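Local atomic coordinates of amidohydrolase (Staphylococcus aureus, PDB entry 3NUR), a protein that is a putative amidohydrolase of the TIM-barrel type, probably hydrolysing carbon-nitrogen bonds other than peptide bonds in linear amides with the help of a bound metal. Residues G292-P297 against I311-D316; M22-F27 against Q85-Q90; F257-L262 against D300-E305. All blocks are in the same frame, centred on the assembly; numbering follows the deposited sequence.

Interaction 1 (G292-P297 against I311-D316); sequences GMLTKP and ILYAAD. With CA (calcium ion), chain B.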
loop_
_atom_site.group_PDB
_atom_site.type_symbol
_atom_site.label_atom_id
_atom_site.label_comp_id
_atom_site.label_asym_id
_atom_site.label_seq_id
_atom_site.Cartn_x
_atom_site.Cartn_y
_atom_site.Cartn_z
ATOM N N GLY A 292 3.990 8.370 6.163
ATOM C CA GLY A 292 4.445 9.720 6.492
ATOM C C GLY A 292 3.696 10.426 7.611
ATOM O O GLY A 292 3.909 11.626 7.826
HETATM N N MSE A 293 2.836 9.692 8.358
HETATM C CA MSE A 293 2.095 10.267 9.496
HETATM C C MSE A 293 2.936 9.925 10.733
HETATM O O MSE A 293 2.755 8.879 11.337
HETATM C CB MSE A 293 0.679 9.657 9.611
HETATM C CG MSE A 293 -0.256 10.034 8.469
HETATM SE SE MSE A 293 -1.896 8.921 8.519
HETATM C CE MSE A 293 -2.344 8.990 10.362
ATOM N N LEU A 294 3.905 10.784 11.047
ATOM C CA LEU A 294 4.899 10.498 12.072
ATOM C C LEU A 294 4.444 10.922 13.446
ATOM O O LEU A 294 4.911 11.916 14.006
ATOM C CB LEU A 294 6.269 11.066 11.651
ATOM C CG LEU A 294 6.761 10.666 10.232
ATOM C CD1 LEU A 294 8.136 11.240 9.959
ATOM C CD2 LEU A 294 6.740 9.149 10.019
ATOM N N THR A 295 3.483 10.154 13.977
ATOM C CA THR A 295 2.837 10.469 15.242
ATOM C C THR A 295 2.991 9.301 16.206
ATOM O O THR A 295 2.721 8.156 15.835
ATOM C CB THR A 295 1.386 10.894 14.972
ATOM O OG1 THR A 295 0.724 9.840 14.256
ATOM C CG2 THR A 295 1.295 12.219 14.161
ATOM N N LYS A 296 3.514 9.584 17.405
ATOM C CA LYS A 296 3.785 8.553 18.415
ATOM C C LYS A 296 2.562 7.745 18.922
ATOM O O LYS A 296 2.694 6.524 19.063
ATOM C CB LYS A 296 4.595 9.147 19.589
ATOM C CG LYS A 296 5.129 8.105 20.556
ATOM C CD LYS A 296 6.040 8.697 21.639
ATOM C CE LYS A 296 6.528 7.654 22.633
ATOM N NZ LYS A 296 5.417 7.108 23.482
ATOM N N PRO A 297 1.402 8.350 19.272
ATOM C CA PRO A 297 0.307 7.523 19.831
ATOM C C PRO A 297 -0.148 6.354 18.953
ATOM O O PRO A 297 -0.395 5.262 19.466
ATOM C CB PRO A 297 -0.803 8.545 20.110
ATOM C CG PRO A 297 -0.066 9.880 20.238
ATOM C CD PRO A 297 1.024 9.782 19.224
ATOM N N ILE A 311 6.030 -3.959 11.279
ATOM C CA ILE A 311 6.013 -2.541 10.923
ATOM C C ILE A 311 7.075 -2.214 9.879
ATOM O O ILE A 311 8.252 -2.543 10.052
ATOM C CB ILE A 311 6.122 -1.633 12.189
ATOM C CG1 ILE A 311 4.988 -1.951 13.211
ATOM C CG2 ILE A 311 6.143 -0.141 11.823
ATOM C CD1 ILE A 311 5.235 -1.350 14.602
ATOM N N LEU A 312 6.648 -1.550 8.806
ATOM C CA LEU A 312 7.536 -1.097 7.733
ATOM C C LEU A 312 7.525 0.420 7.699
ATOM O O LEU A 312 6.588 1.017 8.204
ATOM C CB LEU A 312 7.085 -1.653 6.362
ATOM C CG LEU A 312 7.017 -3.166 6.217
ATOM C CD1 LEU A 312 6.392 -3.553 4.867
ATOM C CD2 LEU A 312 8.390 -3.808 6.396
ATOM N N TYR A 313 8.575 1.049 7.157
ATOM C CA TYR A 313 8.656 2.504 7.103
ATOM C C TYR A 313 8.144 3.031 5.762
ATOM O O TYR A 313 8.155 2.303 4.772
ATOM C CB TYR A 313 10.093 2.959 7.415
ATOM C CG TYR A 313 10.211 4.285 8.136
ATOM C CD1 TYR A 313 9.252 4.689 9.062
ATOM C CD2 TYR A 313 11.311 5.118 7.928
ATOM C CE1 TYR A 313 9.383 5.889 9.768
ATOM C CE2 TYR A 313 11.454 6.319 8.628
ATOM C CZ TYR A 313 10.483 6.704 9.538
ATOM O OH TYR A 313 10.615 7.898 10.211
ATOM N N ALA A 314 7.616 4.253 5.750
ATOM C CA ALA A 314 7.031 4.864 4.538
ATOM C C ALA A 314 6.819 6.345 4.780
ATOM O O ALA A 314 6.480 6.734 5.899
ATOM C CB ALA A 314 5.696 4.206 4.197
ATOM N N ALA A 315 6.976 7.165 3.728
ATOM C CA ALA A 315 6.841 8.620 3.816
ATOM C C ALA A 315 5.644 9.196 3.065
ATOM O O ALA A 315 5.301 10.350 3.303
ATOM C CB ALA A 315 8.106 9.279 3.255
ATOM N N ASP A 316 5.080 8.448 2.098
ATOM C CA ASP A 316 4.019 8.946 1.186
ATOM C C ASP A 316 4.605 10.056 0.280
ATOM O O ASP A 316 3.898 10.969 -0.174
ATOM C CB ASP A 316 2.737 9.402 1.933
ATOM C CG ASP A 316 1.492 9.325 1.076
ATOM O OD1 ASP A 316 1.523 8.602 0.039
ATOM O OD2 ASP A 316 0.501 10.059 1.382
HETATM CA CA CA B . 0.036 7.250 -0.662
HETATM O O HOH W 1 -1.287 8.154 0.818
HETATM O O HOH W 2 -1.105 8.619 -2.048
#
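Leu294 and Tyr313 meet at about a right angle where the chain of this amidohydrolase TIM barrel runs toward its metal site. Both leucine methyls come to the phenol oxygen from one side, Leu294 CD2 at 4.1 Å and Leu294 CD1 at 4.2 Å from Tyr313 OH, and Leu294 CD2 comes obliquely upon the ring. The leucine reaches this spot because its CG stands anti to the carbonyl carbon (chi1 -52°). The tyrosine hydroxyl has its polar partner in the carbonyl of Leu325, so the methyls lie against a hydroxyl that is already hydrogen-bonded, and Phe328 packs on both side chains.

Closer to the metal the contact passes from side chains to backbone. Gly292 N donates to Ala314 O over 3.0 Å, arriving well above the carbonyl plane and not on a lone pair. Gly292 CA adds a CA-H...O contact to Ala315 O at 3.4 Å. With phi at 71° and the carbonyl oxygen of Ala315 close against the side where a CB would project, the backbone here leaves no room for a side chain.

The residues 311-316 occupy the position of the last barrel strand, although their geometry is not regular strand: backbone bonds join Leu312 to Ile288 on one neighbour and Tyr313 to Phe27 on another. This path delivers Asp316 to the calcium ion seen in the crystal, where Glu28, His30 and His192 are the other protein ligands. Such a carboxylate at the end of the eighth strand is a hallmark of amidohydrolase metal sites. Of the two Asp316 oxygens, OD1 alone binds the metal, at 2.1 Å; OD2 stands back from it and instead receives a weak bond, 2.7 Å long, from a metal-bound water.

Interaction 2 (M22-F27 against Q85-Q90); sequences MKSITF and QDVQIQ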
loop_
_atom_site.group_PDB
_atom_site.type_symbol
_atom_site.label_atom_id
_atom_site.label_comp_id
_atom_site.label_asym_id
_atom_site.label_seq_id
_atom_site.Cartn_x
_atom_site.Cartn_y
_atom_site.Cartn_z
HETATM N N MSE A 22 21.386 5.854 10.297
HETATM C CA MSE A 22 20.772 4.571 9.937
HETATM C C MSE A 22 19.866 4.740 8.702
HETATM O O MSE A 22 18.961 5.583 8.721
HETATM C CB MSE A 22 19.975 4.009 11.116
HETATM C CG MSE A 22 19.657 2.525 10.980
HETATM SE SE MSE A 22 18.380 1.919 12.319
HETATM C CE MSE A 22 19.483 2.097 13.946
ATOM N N LYS A 23 20.107 3.937 7.647
ATOM C CA LYS A 23 19.364 4.046 6.393
ATOM C C LYS A 23 18.071 3.246 6.379
ATOM O O LYS A 23 17.949 2.239 7.078
ATOM C CB LYS A 23 20.233 3.720 5.171
ATOM C CG LYS A 23 21.461 4.608 5.009
ATOM C CD LYS A 23 21.133 6.015 4.499
ATOM C CE LYS A 23 22.339 6.916 4.575
ATOM N NZ LYS A 23 23.464 6.416 3.743
ATOM N N SER A 24 17.094 3.723 5.598
ATOM C CA SER A 24 15.790 3.089 5.553
ATOM C C SER A 24 15.371 2.644 4.181
ATOM O O SER A 24 15.911 3.115 3.169
ATOM C CB SER A 24 14.729 4.034 6.120
ATOM O OG SER A 24 14.560 5.182 5.297
ATOM N N ILE A 25 14.394 1.736 4.159
ATOM C CA ILE A 25 13.678 1.289 2.958
ATOM C C ILE A 25 12.265 1.882 3.187
ATOM O O ILE A 25 11.659 1.616 4.232
ATOM C CB ILE A 25 13.629 -0.250 2.783
ATOM C CG1 ILE A 25 15.045 -0.873 2.669
ATOM C CG2 ILE A 25 12.778 -0.625 1.541
ATOM C CD1 ILE A 25 15.064 -2.454 2.854
ATOM N N THR A 26 11.755 2.692 2.246
ATOM C CA THR A 26 10.428 3.319 2.395
ATOM C C THR A 26 9.439 2.655 1.407
ATOM O O THR A 26 9.775 2.438 0.228
ATOM C CB THR A 26 10.497 4.846 2.372
ATOM O OG1 THR A 26 11.163 5.256 1.190
ATOM C CG2 THR A 26 11.205 5.452 3.612
ATOM N N PHE A 27 8.239 2.314 1.899
ATOM C CA PHE A 27 7.296 1.477 1.155
ATOM C C PHE A 27 6.113 2.105 0.416
ATOM O O PHE A 27 5.445 1.403 -0.358
ATOM C CB PHE A 27 6.834 0.331 2.056
ATOM C CG PHE A 27 7.828 -0.798 2.158
ATOM C CD1 PHE A 27 7.680 -1.946 1.382
ATOM C CD2 PHE A 27 8.902 -0.725 3.045
ATOM C CE1 PHE A 27 8.603 -2.994 1.468
ATOM C CE2 PHE A 27 9.809 -1.788 3.155
ATOM C CZ PHE A 27 9.648 -2.914 2.369
ATOM N N GLN A 85 16.908 12.620 4.199
ATOM C CA GLN A 85 16.133 11.854 5.195
ATOM C C GLN A 85 16.660 10.453 5.479
ATOM O O GLN A 85 15.956 9.640 6.103
ATOM C CB GLN A 85 14.638 11.831 4.820
ATOM C CG GLN A 85 13.985 13.225 4.753
ATOM C CD GLN A 85 14.036 14.031 6.041
ATOM O OE1 GLN A 85 13.979 13.498 7.156
ATOM N NE2 GLN A 85 14.101 15.355 5.912
ATOM N N ASP A 86 17.887 10.154 5.020
ATOM C CA ASP A 86 18.561 8.870 5.237
ATOM C C ASP A 86 17.794 7.670 4.657
ATOM O O ASP A 86 17.778 6.587 5.250
ATOM C CB ASP A 86 18.927 8.663 6.736
ATOM C CG ASP A 86 19.993 9.612 7.278
ATOM O OD1 ASP A 86 20.784 10.155 6.465
ATOM O OD2 ASP A 86 20.046 9.800 8.510
ATOM N N VAL A 87 17.130 7.881 3.523
ATOM C CA VAL A 87 16.400 6.821 2.832
ATOM C C VAL A 87 17.339 6.233 1.783
ATOM O O VAL A 87 17.696 6.931 0.829
ATOM C CB VAL A 87 15.101 7.346 2.170
ATOM C CG1 VAL A 87 14.383 6.216 1.431
ATOM C CG2 VAL A 87 14.169 8.000 3.207
ATOM N N GLN A 88 17.645 4.933 1.896
ATOM C CA GLN A 88 18.493 4.224 0.936
ATOM C C GLN A 88 17.630 3.811 -0.249
ATOM O O GLN A 88 18.058 3.953 -1.389
ATOM C CB GLN A 88 19.120 2.976 1.590
ATOM C CG GLN A 88 20.031 2.131 0.668
ATOM C CD GLN A 88 21.238 2.886 0.160
ATOM O OE1 GLN A 88 21.559 2.852 -1.033
ATOM N NE2 GLN A 88 21.912 3.613 1.041
ATOM N N ILE A 89 16.425 3.250 0.023
ATOM C CA ILE A 89 15.554 2.772 -1.047
ATOM C C ILE A 89 14.138 3.289 -0.938
ATOM O O ILE A 89 13.539 3.241 0.147
ATOM C CB ILE A 89 15.543 1.207 -1.057
ATOM C CG1 ILE A 89 16.943 0.609 -1.338
ATOM C CG2 ILE A 89 14.455 0.617 -1.977
ATOM C CD1 ILE A 89 17.040 -0.862 -1.090
ATOM N N GLN A 90 13.566 3.691 -2.096
ATOM C CA GLN A 90 12.151 3.959 -2.188
ATOM C C GLN A 90 11.579 2.791 -3.002
ATOM O O GLN A 90 12.129 2.438 -4.058
ATOM C CB GLN A 90 11.828 5.283 -2.903
ATOM C CG GLN A 90 11.902 6.484 -1.990
ATOM C CD GLN A 90 11.340 7.745 -2.627
ATOM O OE1 GLN A 90 11.145 8.783 -1.966
ATOM N NE2 GLN A 90 11.004 7.680 -3.904
HETATM O O HOH W 3 18.548 8.061 10.098
HETATM O O HOH W 4 14.735 7.328 7.086
#
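Ser24 and Val87 pair as parallel neighbours, and Ser24 N opens the ladder by donating to Asp86 O (3.0 Å). Ser24 O then accepts twice, from Gln88 N at 2.8 Å and from Ile89 N at 3.2 Å, the second bond being the straighter (168° at the hydrogen). This double acceptance marks a beta bulge: the register slips by one residue, so that Ile25 now faces Ile89. Thr26 N restores the regular pattern with a nearly linear bond of 2.8 Å to Ile89 O.

The bulge turns two carbonyls, those of Val87 and Gln88, to Arg128, whose guanidinium group satisfies both. Lys23 O is taken up by the hydroxyl of Ser343. Ser24 OG shares a water with Gln85 O, each oxygen 2.8 Å from it, which ties the side chain to the end of helix 75-84.

Apolar groups line both faces of the pair: on one, Thr26 CG2 and the Val87 methyls meet tip to tip; on the other, Ile25 and Ile89 run alongside each other, Ile25 CG2 4.1 Å from Ile89 CG2. A bulged pair of adjacent parallel strands, 24-31 and 87-94, thus forms the opening part of this TIM barrel.

Interaction 3 (F257-L262 against D300-E305); sequences FIPFFL and DLVKKE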
loop_
_atom_site.group_PDB
_atom_site.type_symbol
_atom_site.label_atom_id
_atom_site.label_comp_id
_atom_site.label_asym_id
_atom_site.label_seq_id
_atom_site.Cartn_x
_atom_site.Cartn_y
_atom_site.Cartn_z
ATOM N N PHE A 257 -7.245 2.233 10.440
ATOM C CA PHE A 257 -8.094 2.092 11.637
ATOM C C PHE A 257 -8.170 0.687 12.220
ATOM O O PHE A 257 -8.622 0.546 13.357
ATOM C CB PHE A 257 -9.525 2.568 11.384
ATOM C CG PHE A 257 -9.672 4.039 11.127
ATOM C CD1 PHE A 257 -9.922 4.920 12.178
ATOM C CD2 PHE A 257 -9.631 4.542 9.829
ATOM C CE1 PHE A 257 -10.119 6.275 11.935
ATOM C CE2 PHE A 257 -9.820 5.902 9.587
ATOM C CZ PHE A 257 -10.098 6.749 10.641
ATOM N N ILE A 258 -7.806 -0.353 11.446
ATOM C CA ILE A 258 -7.944 -1.744 11.917
ATOM C C ILE A 258 -7.302 -2.025 13.314
ATOM O O ILE A 258 -7.979 -2.642 14.148
ATOM C CB ILE A 258 -7.499 -2.782 10.853
ATOM C CG1 ILE A 258 -8.401 -2.691 9.613
ATOM C CG2 ILE A 258 -7.557 -4.240 11.456
ATOM C CD1 ILE A 258 -7.714 -3.249 8.330
ATOM N N PRO A 259 -6.053 -1.569 13.610
ATOM C CA PRO A 259 -5.468 -1.859 14.932
ATOM C C PRO A 259 -6.250 -1.333 16.122
ATOM O O PRO A 259 -6.079 -1.856 17.218
ATOM C CB PRO A 259 -4.066 -1.229 14.850
ATOM C CG PRO A 259 -3.755 -1.246 13.373
ATOM C CD PRO A 259 -5.073 -0.851 12.756
ATOM N N PHE A 260 -7.117 -0.323 15.912
ATOM C CA PHE A 260 -7.932 0.239 16.991
ATOM C C PHE A 260 -8.946 -0.801 17.528
ATOM O O PHE A 260 -9.324 -0.756 18.707
ATOM C CB PHE A 260 -8.661 1.511 16.493
ATOM C CG PHE A 260 -9.521 2.207 17.533
ATOM C CD1 PHE A 260 -8.971 3.142 18.401
ATOM C CD2 PHE A 260 -10.889 1.966 17.605
ATOM C CE1 PHE A 260 -9.773 3.791 19.360
ATOM C CE2 PHE A 260 -11.685 2.605 18.571
ATOM C CZ PHE A 260 -11.121 3.522 19.425
ATOM N N PHE A 261 -9.371 -1.741 16.665
ATOM C CA PHE A 261 -10.429 -2.694 17.013
ATOM C C PHE A 261 -10.066 -4.179 16.975
ATOM O O PHE A 261 -10.983 -5.001 16.942
ATOM C CB PHE A 261 -11.624 -2.413 16.068
ATOM C CG PHE A 261 -12.890 -1.969 16.759
ATOM C CD1 PHE A 261 -12.863 -0.962 17.723
ATOM C CD2 PHE A 261 -14.122 -2.508 16.400
ATOM C CE1 PHE A 261 -14.041 -0.542 18.352
ATOM C CE2 PHE A 261 -15.300 -2.054 16.997
ATOM C CZ PHE A 261 -15.248 -1.093 17.988
ATOM N N LEU A 262 -8.776 -4.557 16.970
ATOM C CA LEU A 262 -8.438 -5.992 16.900
ATOM C C LEU A 262 -9.077 -6.861 17.986
ATOM O O LEU A 262 -9.635 -7.928 17.667
ATOM C CB LEU A 262 -6.933 -6.239 16.820
ATOM C CG LEU A 262 -6.241 -5.836 15.511
ATOM C CD1 LEU A 262 -4.759 -6.095 15.608
ATOM C CD2 LEU A 262 -6.806 -6.589 14.312
ATOM N N ASP A 300 2.614 3.611 18.990
ATOM C CA ASP A 300 2.495 2.805 20.217
ATOM C C ASP A 300 1.360 1.789 20.137
ATOM O O ASP A 300 1.552 0.644 20.545
ATOM C CB ASP A 300 2.323 3.696 21.453
ATOM C CG ASP A 300 3.522 4.578 21.766
ATOM O OD1 ASP A 300 4.624 4.305 21.233
ATOM O OD2 ASP A 300 3.350 5.570 22.498
ATOM N N LEU A 301 0.196 2.196 19.592
ATOM C CA LEU A 301 -0.939 1.272 19.447
ATOM C C LEU A 301 -0.585 0.104 18.520
ATOM O O LEU A 301 -0.830 -1.058 18.853
ATOM C CB LEU A 301 -2.155 2.037 18.891
ATOM C CG LEU A 301 -3.403 1.176 18.572
ATOM C CD1 LEU A 301 -4.143 0.805 19.843
ATOM C CD2 LEU A 301 -4.344 1.922 17.637
ATOM N N VAL A 302 0.008 0.421 17.363
ATOM C CA VAL A 302 0.367 -0.562 16.338
ATOM C C VAL A 302 1.421 -1.520 16.897
ATOM O O VAL A 302 1.276 -2.732 16.742
ATOM C CB VAL A 302 0.803 0.161 15.026
ATOM C CG1 VAL A 302 1.526 -0.783 14.057
ATOM C CG2 VAL A 302 -0.398 0.831 14.342
ATOM N N LYS A 303 2.436 -0.996 17.605
ATOM C CA LYS A 303 3.451 -1.871 18.213
ATOM C C LYS A 303 2.812 -2.877 19.196
ATOM O O LYS A 303 3.205 -4.043 19.209
ATOM C CB LYS A 303 4.528 -1.030 18.924
ATOM C CG LYS A 303 5.745 -1.831 19.389
ATOM C CD LYS A 303 6.594 -1.006 20.347
ATOM C CE LYS A 303 7.706 -1.800 20.994
ATOM N NZ LYS A 303 8.474 -0.982 21.976
ATOM N N LYS A 304 1.842 -2.441 20.024
ATOM C CA LYS A 304 1.210 -3.348 20.997
ATOM C C LYS A 304 0.307 -4.387 20.328
ATOM O O LYS A 304 0.196 -5.507 20.815
ATOM C CB LYS A 304 0.359 -2.542 22.014
ATOM C CG LYS A 304 1.155 -1.646 22.937
ATOM C CD LYS A 304 0.283 -0.489 23.460
ATOM C CE LYS A 304 1.103 0.520 24.229
ATOM N NZ LYS A 304 0.381 1.808 24.402
ATOM N N GLU A 305 -0.349 -4.005 19.220
ATOM C CA GLU A 305 -1.310 -4.847 18.506
ATOM C C GLU A 305 -0.696 -5.876 17.572
ATOM O O GLU A 305 -1.098 -7.039 17.622
ATOM C CB GLU A 305 -2.328 -3.982 17.734
ATOM C CG GLU A 305 -3.280 -3.203 18.630
ATOM C CD GLU A 305 -4.132 -4.041 19.563
ATOM O OE1 GLU A 305 -4.418 -5.215 19.231
ATOM O OE2 GLU A 305 -4.518 -3.515 20.632
#
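The Glu305 carboxylate presents one face to residues 257-262: Pro259 O stands over the carboxylate carbon on that face, 3.8 Å from Glu305 CD, and Leu262 CB lies over OE1 from the same side. The second flattish group, the Pro259 ring, is met differently. Leu301 CD2 stands obliquely above it on one side, 4.2 Å from Pro259 CB, whereas Val302 CG2 approaches the CG edge close to the ring's mean plane, 4.1 Å from Pro259 CG. In this TIM barrel the contact joins the segment leading into helix 262-268 to helix 296-306, outside the strands, and both Pro259 and Val302 also touch Ile288 of strand 286-288.

The packing illustrates how a proline can be wedged against one flank of a helix. Leu301, Val302 and Glu305 are all on that flank, with Leu301 and Glu305 one turn apart. Leu301, whose CG is anti to the backbone N (chi1 175°), sends CD2 past the proline to the next peptide, where it lies 4.0 Å from Phe260 N. Phe260 takes part through its backbone and CB, its CB pointing away from the helix.

Glu305 CG lies 3.4 Å from Pro259 O, and the bend at chi2 (-59°) then folds the carboxylate back over that carbonyl. This is contact without a donor, since both oxygen-bearing groups are acceptors, and the carboxylate of Glu263 lies close to OE2 as well. Such surroundings could raise the proton affinity of Glu305. The Leu262 and Glu305 side chains run alongside each other with opposite headings, so that the leucine meets both the chain and the acid: Leu262 CD1 rests 3.9 Å from Glu305 CB and 3.7 Å from Glu305 OE1.

In the fold
Interactions 1 and 2 are buried and adjoin: Tyr313 O accepts a probable hydrogen bond from Phe27 N, joining the last strand position of the barrel to the first, and Leu312 packs on the Phe27 ring. Interaction 3 is only partly buried and lies in the outer helical layer. It shares helix 296-306 with interaction 1, and Ile311 packs on Val302 between them, whereas interactions 2 and 3 do not touch, their nearest atoms being about 13 Å apart. Chemistry follows place: backbone hydrogen bonds build the strand pair 22-27 and 85-90, metal coordination by Asp316 and one backbone hydrogen bond mark 292-297 with 311-316, and van der Waals packing joins 257-262 to 300-305.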